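Local coordinates for pyridoxine 4-oxidase (Mesorhizobium loti, PDB 4HA6), which catalyses the FAD-dependent oxidation of pyridoxine at its 4-position alcohol, as a flavoprotein oxidase of the GMC oxidoreductase family, at residues G67-H73 and A438-I442; L141-P146 and P182-R188; G175-G179 and A327-P331. The contacts are given in a common frame with arbitrary orientation. Residue numbers count along the deposited sequence, not the author numbering.

Contact 1: residues G67-H73 and A438-I442; sequences GTAGRAH and ARSVI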
loop_
_atom_site.group_PDB
_atom_site.type_symbol
_atom_site.label_atom_id
_atom_site.label_comp_id
_atom_site.label_asym_id
_atom_site.label_seq_id
_atom_site.Cartn_x
_atom_site.Cartn_y
_atom_site.Cartn_z
ATOM N N GLY A 67 0.151 0.669 22.005
ATOM C CA GLY A 67 -1.170 0.171 21.648
ATOM C C GLY A 67 -1.162 -1.258 21.128
ATOM O O GLY A 67 -2.230 -1.858 20.967
ATOM N N THR A 68 0.021 -1.813 20.844
ATOM C CA THR A 68 0.089 -3.229 20.455
ATOM C C THR A 68 1.002 -3.994 21.400
ATOM O O THR A 68 1.960 -4.646 20.961
ATOM C CB THR A 68 0.560 -3.442 18.983
ATOM O OG1 THR A 68 1.974 -3.212 18.889
ATOM C CG2 THR A 68 -0.179 -2.507 18.034
ATOM N N ALA A 69 0.694 -3.895 22.695
ATOM C CA ALA A 69 1.396 -4.620 23.753
ATOM C C ALA A 69 2.897 -4.349 23.758
ATOM O O ALA A 69 3.693 -5.235 24.078
ATOM C CB ALA A 69 1.125 -6.127 23.647
ATOM N N GLY A 70 3.283 -3.126 23.409
ATOM C CA GLY A 70 4.693 -2.769 23.360
ATOM C C GLY A 70 5.498 -3.427 22.247
ATOM O O GLY A 70 6.729 -3.306 22.226
ATOM N N ARG A 71 4.821 -4.110 21.318
ATOM C CA ARG A 71 5.513 -4.760 20.200
ATOM C C ARG A 71 6.043 -3.751 19.177
ATOM O O ARG A 71 5.378 -2.762 18.852
ATOM C CB ARG A 71 4.598 -5.786 19.513
ATOM C CG ARG A 71 4.083 -6.875 20.460
ATOM C CD ARG A 71 2.855 -7.617 19.914
ATOM N NE ARG A 71 3.079 -8.094 18.552
ATOM C CZ ARG A 71 2.244 -7.887 17.538
ATOM N NH1 ARG A 71 1.106 -7.227 17.738
ATOM N NH2 ARG A 71 2.537 -8.344 16.326
ATOM N N ALA A 72 7.255 -4.006 18.692
ATOM C CA ALA A 72 7.827 -3.279 17.563
ATOM C C ALA A 72 7.520 -4.108 16.328
ATOM O O ALA A 72 7.408 -5.324 16.407
ATOM C CB ALA A 72 9.340 -3.124 17.741
ATOM N N HIS A 73 7.393 -3.464 15.181
ATOM C CA HIS A 73 6.921 -4.163 14.003
ATOM C C HIS A 73 7.933 -4.082 12.864
ATOM O O HIS A 73 8.673 -3.103 12.745
ATOM C CB HIS A 73 5.601 -3.545 13.546
ATOM C CG HIS A 73 4.499 -3.670 14.549
ATOM N ND1 HIS A 73 3.443 -4.540 14.386
ATOM C CD2 HIS A 73 4.280 -3.032 15.723
ATOM C CE1 HIS A 73 2.627 -4.440 15.422
ATOM N NE2 HIS A 73 3.110 -3.527 16.246
ATOM N N ALA A 438 -4.236 -6.561 20.587
ATOM C CA ALA A 438 -2.955 -5.851 20.680
ATOM C C ALA A 438 -1.758 -6.795 20.458
ATOM O O ALA A 438 -0.726 -6.402 19.897
ATOM C CB ALA A 438 -2.842 -5.152 22.044
ATOM N N ARG A 439 -1.905 -8.036 20.912
ATOM C CA ARG A 439 -0.856 -9.035 20.773
ATOM C C ARG A 439 -0.828 -9.629 19.369
ATOM O O ARG A 439 0.234 -10.082 18.897
ATOM C CB ARG A 439 -1.049 -10.150 21.815
ATOM C CG ARG A 439 -0.456 -9.844 23.205
ATOM C CD ARG A 439 -1.164 -10.620 24.338
ATOM N NE ARG A 439 -1.388 -12.033 24.028
ATOM C CZ ARG A 439 -2.519 -12.701 24.282
ATOM N NH1 ARG A 439 -3.560 -12.104 24.856
ATOM N NH2 ARG A 439 -2.619 -13.983 23.956
ATOM N N SER A 440 -1.977 -9.612 18.691
ATOM C CA SER A 440 -2.132 -10.321 17.413
ATOM C C SER A 440 -1.969 -9.463 16.148
ATOM O O SER A 440 -1.624 -9.987 15.069
ATOM C CB SER A 440 -3.494 -11.025 17.372
ATOM O OG SER A 440 -4.539 -10.080 17.256
ATOM N N VAL A 441 -2.240 -8.160 16.244
ATOM C CA VAL A 441 -2.213 -7.330 15.035
ATOM C C VAL A 441 -0.820 -7.266 14.382
ATOM O O VAL A 441 0.209 -7.171 15.071
ATOM C CB VAL A 441 -2.760 -5.892 15.276
ATOM C CG1 VAL A 441 -4.286 -5.910 15.504
ATOM C CG2 VAL A 441 -2.042 -5.206 16.439
ATOM N N ILE A 442 -0.799 -7.318 13.052
ATOM C CA ILE A 442 0.426 -7.080 12.283
ATOM C C ILE A 442 0.116 -6.053 11.196
ATOM O O ILE A 442 -1.063 -5.794 10.932
ATOM C CB ILE A 442 0.919 -8.376 11.618
ATOM C CG1 ILE A 442 -0.202 -9.018 10.800
ATOM C CG2 ILE A 442 1.447 -9.371 12.664
ATOM C CD1 ILE A 442 0.186 -10.363 10.217
#

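Contact 2: residues L141-P146 and P182-R188; sequences LPIHLP and PNSLNIR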
loop_
_atom_site.group_PDB
_atom_site.type_symbol
_atom_site.label_atom_id
_atom_site.label_comp_id
_atom_site.label_asym_id
_atom_site.label_seq_id
_atom_site.Cartn_x
_atom_site.Cartn_y
_atom_site.Cartn_z
ATOM N N LEU A 141 -2.195 -2.997 -16.966
ATOM C CA LEU A 141 -2.201 -3.838 -15.765
ATOM C C LEU A 141 -3.320 -4.865 -15.836
ATOM O O LEU A 141 -4.494 -4.497 -15.709
ATOM C CB LEU A 141 -2.458 -2.978 -14.511
ATOM C CG LEU A 141 -1.711 -3.208 -13.190
ATOM C CD1 LEU A 141 -2.578 -2.855 -11.973
ATOM C CD2 LEU A 141 -1.105 -4.595 -13.066
ATOM N N PRO A 142 -2.968 -6.153 -16.014
ATOM C CA PRO A 142 -3.991 -7.205 -16.002
ATOM C C PRO A 142 -4.669 -7.292 -14.641
ATOM O O PRO A 142 -3.994 -7.282 -13.604
ATOM C CB PRO A 142 -3.186 -8.488 -16.248
ATOM C CG PRO A 142 -1.938 -8.033 -16.926
ATOM C CD PRO A 142 -1.629 -6.684 -16.329
ATOM N N ILE A 143 -5.996 -7.360 -14.644
ATOM C CA ILE A 143 -6.744 -7.651 -13.429
ATOM C C ILE A 143 -7.412 -9.014 -13.618
ATOM O O ILE A 143 -8.186 -9.212 -14.561
ATOM C CB ILE A 143 -7.842 -6.592 -13.132
ATOM C CG1 ILE A 143 -7.344 -5.161 -13.391
ATOM C CG2 ILE A 143 -8.400 -6.779 -11.702
ATOM C CD1 ILE A 143 -6.017 -4.805 -12.691
ATOM N N HIS A 144 -7.124 -9.951 -12.722
ATOM C CA HIS A 144 -7.672 -11.304 -12.838
ATOM C C HIS A 144 -8.774 -11.515 -11.808
ATOM O O HIS A 144 -8.623 -11.128 -10.642
ATOM C CB HIS A 144 -6.535 -12.318 -12.647
ATOM C CG HIS A 144 -6.975 -13.750 -12.578
ATOM N ND1 HIS A 144 -7.907 -14.296 -13.436
ATOM C CD2 HIS A 144 -6.575 -14.759 -11.764
ATOM C CE1 HIS A 144 -8.072 -15.576 -13.146
ATOM N NE2 HIS A 144 -7.274 -15.883 -12.136
ATOM N N LEU A 145 -9.883 -12.109 -12.246
ATOM C CA LEU A 145 -10.985 -12.473 -11.357
ATOM C C LEU A 145 -10.954 -13.986 -11.161
ATOM O O LEU A 145 -11.401 -14.733 -12.030
ATOM C CB LEU A 145 -12.338 -12.074 -11.969
ATOM C CG LEU A 145 -12.666 -10.590 -12.187
ATOM C CD1 LEU A 145 -14.063 -10.392 -12.775
ATOM C CD2 LEU A 145 -12.523 -9.806 -10.899
ATOM N N PRO A 146 -10.415 -14.446 -10.022
ATOM C CA PRO A 146 -10.281 -15.894 -9.839
ATOM C C PRO A 146 -11.643 -16.551 -9.653
ATOM O O PRO A 146 -12.523 -15.953 -9.032
ATOM C CB PRO A 146 -9.465 -16.005 -8.544
ATOM C CG PRO A 146 -8.774 -14.659 -8.393
ATOM C CD PRO A 146 -9.809 -13.692 -8.911
ATOM N N PRO A 182 -13.914 -13.467 -4.182
ATOM C CA PRO A 182 -12.459 -13.648 -4.221
ATOM C C PRO A 182 -11.803 -12.308 -4.541
ATOM O O PRO A 182 -12.379 -11.533 -5.314
ATOM C CB PRO A 182 -12.248 -14.601 -5.410
ATOM C CG PRO A 182 -13.572 -15.270 -5.628
ATOM C CD PRO A 182 -14.614 -14.263 -5.208
ATOM N N ASN A 183 -10.634 -12.032 -3.965
ATOM C CA ASN A 183 -9.894 -10.826 -4.320
ATOM C C ASN A 183 -9.512 -10.832 -5.789
ATOM O O ASN A 183 -9.085 -11.860 -6.312
ATOM C CB ASN A 183 -8.610 -10.719 -3.493
ATOM C CG ASN A 183 -8.873 -10.748 -1.999
ATOM O OD1 ASN A 183 -9.940 -10.354 -1.548
ATOM N ND2 ASN A 183 -7.897 -11.226 -1.228
ATOM N N SER A 184 -9.667 -9.694 -6.458
ATOM C CA SER A 184 -9.087 -9.520 -7.785
ATOM C C SER A 184 -7.575 -9.460 -7.622
ATOM O O SER A 184 -7.088 -8.967 -6.598
ATOM C CB SER A 184 -9.606 -8.240 -8.444
ATOM O OG SER A 184 -11.031 -8.267 -8.560
ATOM N N LEU A 185 -6.840 -9.965 -8.615
ATOM C CA LEU A 185 -5.384 -10.109 -8.502
ATOM C C LEU A 185 -4.639 -9.639 -9.753
ATOM O O LEU A 185 -5.142 -9.789 -10.874
ATOM C CB LEU A 185 -5.016 -11.567 -8.238
ATOM C CG LEU A 185 -5.518 -12.228 -6.958
ATOM C CD1 LEU A 185 -5.270 -13.716 -7.017
ATOM C CD2 LEU A 185 -4.817 -11.630 -5.762
ATOM N N ASN A 186 -3.444 -9.079 -9.567
ATOM C CA ASN A 186 -2.597 -8.743 -10.712
ATOM C C ASN A 186 -1.768 -9.950 -11.096
ATOM O O ASN A 186 -0.582 -10.037 -10.750
ATOM C CB ASN A 186 -1.672 -7.553 -10.433
ATOM C CG ASN A 186 -2.428 -6.264 -10.150
ATOM O OD1 ASN A 186 -2.019 -5.477 -9.291
ATOM N ND2 ASN A 186 -3.530 -6.035 -10.873
ATOM N N ILE A 187 -2.413 -10.882 -11.796
ATOM C CA ILE A 187 -1.797 -12.127 -12.252
ATOM C C ILE A 187 -2.227 -12.338 -13.703
ATOM O O ILE A 187 -3.364 -12.026 -14.072
ATOM C CB ILE A 187 -2.251 -13.338 -11.386
ATOM C CG1 ILE A 187 -1.827 -13.164 -9.925
ATOM C CG2 ILE A 187 -1.686 -14.651 -11.918
ATOM C CD1 ILE A 187 -2.199 -14.344 -9.022
ATOM N N ARG A 188 -1.306 -12.818 -14.534
ATOM C CA ARG A 188 -1.618 -13.210 -15.906
ATOM C C ARG A 188 -0.804 -14.454 -16.252
ATOM O O ARG A 188 0.420 -14.470 -16.063
ATOM C CB ARG A 188 -1.317 -12.080 -16.900
ATOM C CG ARG A 188 -1.404 -12.519 -18.365
ATOM C CD ARG A 188 -2.041 -11.447 -19.246
ATOM N NE ARG A 188 -3.446 -11.231 -18.902
ATOM C CZ ARG A 188 -4.173 -10.196 -19.320
ATOM N NH1 ARG A 188 -3.636 -9.272 -20.108
ATOM N NH2 ARG A 188 -5.441 -10.079 -18.947
#

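Contact 3: residues G175-G179 and A327-P331; sequences GEMIG and AAGQP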
loop_
_atom_site.group_PDB
_atom_site.type_symbol
_atom_site.label_atom_id
_atom_site.label_comp_id
_atom_site.label_asym_id
_atom_site.label_seq_id
_atom_site.Cartn_x
_atom_site.Cartn_y
_atom_site.Cartn_z
ATOM N N GLY A 175 -17.365 0.033 -7.337
ATOM C CA GLY A 175 -17.924 1.143 -6.583
ATOM C C GLY A 175 -18.676 0.597 -5.381
ATOM O O GLY A 175 -18.962 1.328 -4.427
ATOM N N GLU A 176 -19.004 -0.694 -5.442
ATOM C CA GLU A 176 -19.564 -1.424 -4.305
ATOM C C GLU A 176 -18.488 -2.349 -3.752
ATOM O O GLU A 176 -18.018 -3.248 -4.454
ATOM C CB GLU A 176 -20.790 -2.245 -4.730
ATOM C CG GLU A 176 -21.442 -3.022 -3.577
ATOM C CD GLU A 176 -22.733 -3.715 -3.978
ATOM O OE1 GLU A 176 -23.356 -4.382 -3.111
ATOM O OE2 GLU A 176 -23.119 -3.598 -5.164
ATOM N N MET A 177 -18.102 -2.140 -2.496
ATOM C CA MET A 177 -16.961 -2.860 -1.931
ATOM C C MET A 177 -17.357 -3.804 -0.781
ATOM O O MET A 177 -16.675 -4.804 -0.513
ATOM C CB MET A 177 -15.878 -1.843 -1.519
ATOM C CG MET A 177 -14.653 -2.426 -0.875
ATOM S SD MET A 177 -13.306 -1.208 -0.947
ATOM C CE MET A 177 -11.970 -2.153 -0.199
ATOM N N ILE A 178 -18.476 -3.511 -0.126
ATOM C CA ILE A 178 -19.000 -4.395 0.921
ATOM C C ILE A 178 -19.673 -5.593 0.275
ATOM O O ILE A 178 -20.537 -5.430 -0.591
ATOM C CB ILE A 178 -20.036 -3.679 1.815
ATOM C CG1 ILE A 178 -19.337 -2.766 2.825
ATOM C CG2 ILE A 178 -20.895 -4.677 2.560
ATOM C CD1 ILE A 178 -20.301 -2.011 3.705
ATOM N N GLY A 179 -19.284 -6.796 0.691
ATOM C CA GLY A 179 -19.862 -8.012 0.128
ATOM C C GLY A 179 -18.879 -9.162 0.261
ATOM O O GLY A 179 -17.927 -9.061 1.044
ATOM N N ALA A 327 -25.973 -4.343 6.007
ATOM C CA ALA A 327 -25.865 -2.927 5.680
ATOM C C ALA A 327 -24.828 -2.672 4.581
ATOM O O ALA A 327 -23.788 -3.347 4.511
ATOM C CB ALA A 327 -25.541 -2.126 6.923
ATOM N N ALA A 328 -25.118 -1.681 3.740
ATOM C CA ALA A 328 -24.286 -1.335 2.593
ATOM C C ALA A 328 -23.446 -0.096 2.896
ATOM O O ALA A 328 -23.497 0.451 4.012
ATOM C CB ALA A 328 -25.167 -1.095 1.371
ATOM N N GLY A 329 -22.676 0.351 1.906
ATOM C CA GLY A 329 -21.981 1.627 2.017
ATOM C C GLY A 329 -20.482 1.501 2.187
ATOM O O GLY A 329 -19.876 0.531 1.710
ATOM N N GLN A 330 -19.879 2.472 2.870
ATOM C CA GLN A 330 -18.431 2.479 3.061
ATOM C C GLN A 330 -18.004 1.454 4.102
ATOM O O GLN A 330 -18.596 1.387 5.182
ATOM C CB GLN A 330 -17.949 3.852 3.496
ATOM C CG GLN A 330 -16.438 3.952 3.519
ATOM C CD GLN A 330 -15.979 5.289 4.005
ATOM O OE1 GLN A 330 -16.629 5.876 4.864
ATOM N NE2 GLN A 330 -14.854 5.795 3.462
ATOM N N PRO A 331 -16.993 0.629 3.774
ATOM C CA PRO A 331 -16.576 -0.387 4.754
ATOM C C PRO A 331 -16.102 0.246 6.053
ATOM O O PRO A 331 -15.613 1.381 6.032
ATOM C CB PRO A 331 -15.390 -1.079 4.069
ATOM C CG PRO A 331 -15.601 -0.865 2.582
ATOM C CD PRO A 331 -16.324 0.472 2.464
HETATM O O HOH W 1 -19.960 -0.888 -0.595
#

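Contact 1: residues G67-H73 and A438-I442
Segment 67-73 is a loop that reverses through a type I' beta turn from T68 to R71, closed by R71 N donating to T68 O at 2.9 Å, with A69 and G70 at positive phi. It sits against the point where helix 430-440 ends: 438-440 are still helical, and V441, the first residue to leave helical angles, starts strand 441-443. The backbones come closest at T68 and A438, whose CA atoms are 4.0 Å apart, and spread to 7.3 Å between the CA atoms of H73 and I442.

R71 is the main link. Its guanidinium hydrogen-bonds carbonyls on both sides of the helix-to-strand change: R71 NH1 donates to A438 O at 2.9 Å and to V441 O at 2.8 Å, and R71 NH2 also donates to V441 O at 2.9 Å. R71 NE makes a salt bridge with E345. T68 OG1 and H73 NE2 are hydrogen-bonded at 2.9 Å within the loop. Apolar contacts complete the fit: T68 CG2 lies 3.6 Å from V441 CG2, and A69 CB lies 4.4 Å from A438 CB.

H73 stacks edge-to-face with Y388. R439 O accepts hydrogen bonds from S344 and S346, and its side chain bridges back to D435 on the helix. Strand 441-443 leads into H444, H445 and H446 of the pyridoxamine pocket, and the side chain of I442 is about 5 Å from the ligand. At the helix end and in the strand that follows, S440 and I442 pair through their backbones with A296 and L294 of strand 293-302, joining the contact to the antiparallel sheet.

Contact 2: residues L141-P146 and P182-R188
An isolated antiparallel beta bridge joins two mostly irregular segments of this GMC oxidoreductase, just beyond strand 141-142 and just before strand 187-188. H144 and L185 form a hydrogen-bonded pair with CA atoms 5.0 Å apart: H144 N donates to L185 O at 2.7 Å, and L185 N to H144 O at 2.9 Å. Backbone pairing goes no further: on one side the chain bends at N186, the centre of an inverse gamma turn; on the other, P146 has no N-H to offer. At the bend the side chain of N186 takes over, N186 ND2 donating to P142 O at 3.0 Å.

Two CA-H...O contacts flank the bridge, from N186 CA to P142 O at 3.5 Å and from S184 CA to H144 O at 3.3 Å.

Apolar packing is led by P146, whose CG lies 3.9 Å from L185 CD1 and whose CD lies 4.4 Å from P182 CB. I143 CG2 meets S184 CB at 3.8 Å.

Charged and polar ends turn to other partners: R188 forms a salt bridge with D126, in the strand paired with 141-142, and H144 NE2 is hydrogen-bonded to E149 OE2. N183 OD1 accepts from M317 N, and its side chain is about 4 Å from the bound pyridoxamine, so the bridged segment continues to the substrate pocket. At the other end, the R188 guanidinium lays one face over P142, with R188 CZ 3.7 Å from P142 CB.

Contact 3: residues G175-G179 and A327-P331
I178 lays its side chain along the backbone of 327-331. I178 CD1 comes within 3.3 Å of G329 O and 3.8 Å of A328 C, I178 CG2 lies 3.7 Å from A327 O, and I178 CG1 lies 4.2 Å from P331 CG. With chi2 extended, the tip CD1 ends on the loop's carbonyls, while CG1 faces the proline ring, which M177 also touches: M177 CG is 3.9 Å from P331 CG.

Two irregular segments meet here. Residues 327-331 belong to the connection between 314-320 and 333-338, strands of the six-stranded antiparallel sheet of this GMC oxidoreductase. Residues 175-179 belong to the long run from helix 152-163 toward strand 187-188. Y319 of strand 314-320 is shared by both: M177 and P331 pack on it, and G179 pairs with it through the backbone. R321, next to that strand, also touches I178 and donates to Q330 O.

No direct hydrogen bond crosses the interface. Instead a water bridges it, accepting from M177 N at 2.9 Å and donating to G329 O at 2.7 Å.

Overall arrangement
Contacts 2 and 3 are linked by sequence: 175-179 runs on to 182-188 with only two residues between, and their centres are 20 Å apart. Contact 1 lies apart, its centre 31 Å from that of contact 2 and 28 Å from that of contact 3, with nearest atoms about 14 and 16 Å away; both of the others are nested within the loop it closes. Contacts 1 and 2 each send one side chain, I442 and N183 respectively, close to the bound pyridoxamine from separate parts of the chain. Contact 3 stands further off, the side chain of M177 being about 10 Å from both pyridoxamine and FAD.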